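Local coordinates for protein hemoglobin subunit beta (Mustelus griseus, PDB 1GCV) that carries oxygen from the gills to the peripheral tissues, binding it at a haem iron within a tetramer of two alpha and two beta chains, at residues Arg8-Lys13 and Tyr106-Cys111. Numbering follows the deposited sequence.
Sequences RDEISK and YLRKDC
Glu10 turns its CG anti to the backbone N (chi1 161°) and bends at chi2, while Arg108, its CG anti to the carbonyl carbon (chi1 -44°), bends at chi2 and chi3, and the two side chains meet from opposite directions to form a salt bridge. The backbones stay far apart: the CA atoms of Glu10 and Arg108 are 12.8 Å from each other, a gap that two long side chains of opposite charge can bridge. One carboxylate oxygen, OE1, accepts both bonds. Arg108 NH2 donates to Glu10 OE1 in a nearly straight bond modelled as very short, 2.4 Å, a length to be read with caution; a weak, bent one from Arg108 NH1 spans 3.3 Å to the same Glu10 OE1. Carboxylate and guanidinium are nearly coplanar, 27° apart, with the acid at the edge of the guanidinium. Trp120 NE1 also hydrogen-bonds to Glu10 OE1, which probably helps hold the carboxylate in position. This surface contact, away from the haem, ties the first helix of the globin fold, 5-17, to the C-terminal end of helix 93-108, and helix 114-132 meets both side chains, with Ile116 against Glu10 and Trp120 against Arg108.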
loop_
_atom_site.group_PDB
_atom_site.type_symbol
_atom_site.label_atom_id
_atom_site.label_comp_id
_atom_site.label_asym_id
_atom_site.label_seq_id
_atom_site.Cartn_x
_atom_site.Cartn_y
_atom_site.Cartn_z
ATOM N N ARG B 8 10.854 10.113 23.013
ATOM C CA ARG B 8 11.474 9.098 23.856
ATOM C C ARG B 8 10.658 8.955 25.140
ATOM O O ARG B 8 10.340 7.847 25.573
ATOM C CB ARG B 8 12.893 9.513 24.238
ATOM C CG ARG B 8 13.858 9.636 23.098
ATOM C CD ARG B 8 15.227 10.000 23.647
ATOM N NE ARG B 8 16.202 10.248 22.593
ATOM C CZ ARG B 8 16.955 9.303 22.041
ATOM N NH1 ARG B 8 17.823 9.608 21.084
ATOM N NH2 ARG B 8 16.835 8.048 22.446
ATOM N N ASP B 9 10.328 10.093 25.743
ATOM C CA ASP B 9 9.566 10.117 26.983
ATOM C C ASP B 9 8.177 9.502 26.850
ATOM O O ASP B 9 7.754 8.730 27.704
ATOM C CB ASP B 9 9.444 11.554 27.495
ATOM C CG ASP B 9 10.751 12.082 28.078
ATOM O OD1 ASP B 9 10.820 13.287 28.398
ATOM O OD2 ASP B 9 11.708 11.290 28.214
ATOM N N GLU B 10 7.466 9.851 25.785
ATOM C CA GLU B 10 6.129 9.317 25.568
ATOM C C GLU B 10 6.169 7.801 25.482
ATOM O O GLU B 10 5.361 7.114 26.103
ATOM C CB GLU B 10 5.531 9.885 24.281
ATOM C CG GLU B 10 4.361 9.077 23.728
ATOM C CD GLU B 10 3.112 9.170 24.593
ATOM O OE1 GLU B 10 2.284 8.232 24.546
ATOM O OE2 GLU B 10 2.958 10.177 25.319
ATOM N N ILE B 11 7.119 7.281 24.713
ATOM C CA ILE B 11 7.245 5.840 24.533
ATOM C C ILE B 11 7.726 5.123 25.794
ATOM O O ILE B 11 7.112 4.151 26.232
ATOM C CB ILE B 11 8.199 5.520 23.355
ATOM C CG1 ILE B 11 7.473 5.781 22.033
ATOM C CG2 ILE B 11 8.661 4.069 23.418
ATOM C CD1 ILE B 11 8.322 6.439 20.981
ATOM N N SER B 12 8.818 5.606 26.377
ATOM C CA SER B 12 9.375 4.995 27.577
ATOM C C SER B 12 8.415 5.060 28.758
ATOM O O SER B 12 8.278 4.091 29.504
ATOM C CB SER B 12 10.693 5.673 27.951
ATOM O OG SER B 12 10.460 6.754 28.835
ATOM N N LYS B 13 7.751 6.199 28.931
ATOM C CA LYS B 13 6.809 6.357 30.029
ATOM C C LYS B 13 5.606 5.424 29.905
ATOM O O LYS B 13 5.173 4.834 30.894
ATOM C CB LYS B 13 6.325 7.806 30.112
ATOM C CG LYS B 13 6.780 8.533 31.373
ATOM C CD LYS B 13 8.276 8.846 31.331
ATOM C CE LYS B 13 9.107 7.751 31.998
ATOM N NZ LYS B 13 10.510 7.703 31.487
ATOM N N TYR B 106 -8.143 3.371 22.280
ATOM C CA TYR B 106 -9.299 2.965 23.053
ATOM C C TYR B 106 -9.048 3.093 24.555
ATOM O O TYR B 106 -9.966 3.359 25.331
ATOM C CB TYR B 106 -9.656 1.524 22.727
ATOM C CG TYR B 106 -10.950 1.100 23.356
ATOM C CD1 TYR B 106 -12.154 1.688 22.973
ATOM C CD2 TYR B 106 -10.976 0.115 24.337
ATOM C CE1 TYR B 106 -13.347 1.307 23.548
ATOM C CE2 TYR B 106 -12.163 -0.275 24.920
ATOM C CZ TYR B 106 -13.347 0.324 24.520
ATOM O OH TYR B 106 -14.534 -0.073 25.091
ATOM N N LEU B 107 -7.798 2.901 24.954
ATOM C CA LEU B 107 -7.421 2.987 26.357
ATOM C C LEU B 107 -7.254 4.427 26.840
ATOM O O LEU B 107 -7.751 4.781 27.907
ATOM C CB LEU B 107 -6.121 2.209 26.606
ATOM C CG LEU B 107 -5.591 2.224 28.042
ATOM C CD1 LEU B 107 -6.439 1.302 28.908
ATOM C CD2 LEU B 107 -4.135 1.792 28.059
ATOM N N ARG B 108 -6.566 5.255 26.058
ATOM C CA ARG B 108 -6.333 6.642 26.455
ATOM C C ARG B 108 -7.409 7.644 26.035
ATOM O O ARG B 108 -7.394 8.793 26.477
ATOM C CB ARG B 108 -4.966 7.095 25.945
ATOM C CG ARG B 108 -3.886 6.063 26.177
ATOM C CD ARG B 108 -2.688 6.670 26.864
ATOM N NE ARG B 108 -1.448 6.251 26.222
ATOM C CZ ARG B 108 -0.524 7.088 25.762
ATOM N NH1 ARG B 108 -0.692 8.401 25.873
ATOM N NH2 ARG B 108 0.569 6.607 25.189
ATOM N N LYS B 109 -8.337 7.207 25.189
ATOM C CA LYS B 109 -9.430 8.051 24.723
ATOM C C LYS B 109 -8.975 9.427 24.232
ATOM O O LYS B 109 -8.019 9.533 23.466
ATOM C CB LYS B 109 -10.475 8.194 25.829
ATOM C CG LYS B 109 -11.650 7.238 25.675
ATOM C CD LYS B 109 -11.725 6.236 26.816
ATOM C CE LYS B 109 -12.385 4.925 26.382
ATOM N NZ LYS B 109 -12.841 4.937 24.958
ATOM N N ASP B 110 -9.658 10.483 24.670
ATOM C CA ASP B 110 -9.315 11.836 24.232
ATOM C C ASP B 110 -7.881 12.258 24.539
ATOM O O ASP B 110 -7.442 13.325 24.122
ATOM C CB ASP B 110 -10.298 12.853 24.820
ATOM C CG ASP B 110 -10.300 12.861 26.332
ATOM O OD1 ASP B 110 -10.209 11.777 26.941
ATOM O OD2 ASP B 110 -10.400 13.961 26.916
ATOM N N CYS B 111 -7.142 11.419 25.257
ATOM C CA CYS B 111 -5.756 11.736 25.576
ATOM C C CYS B 111 -4.833 11.240 24.470
ATOM O O CYS B 111 -3.656 11.618 24.416
ATOM C CB CYS B 111 -5.356 11.108 26.906
ATOM S SG CYS B 111 -5.715 12.179 28.300
#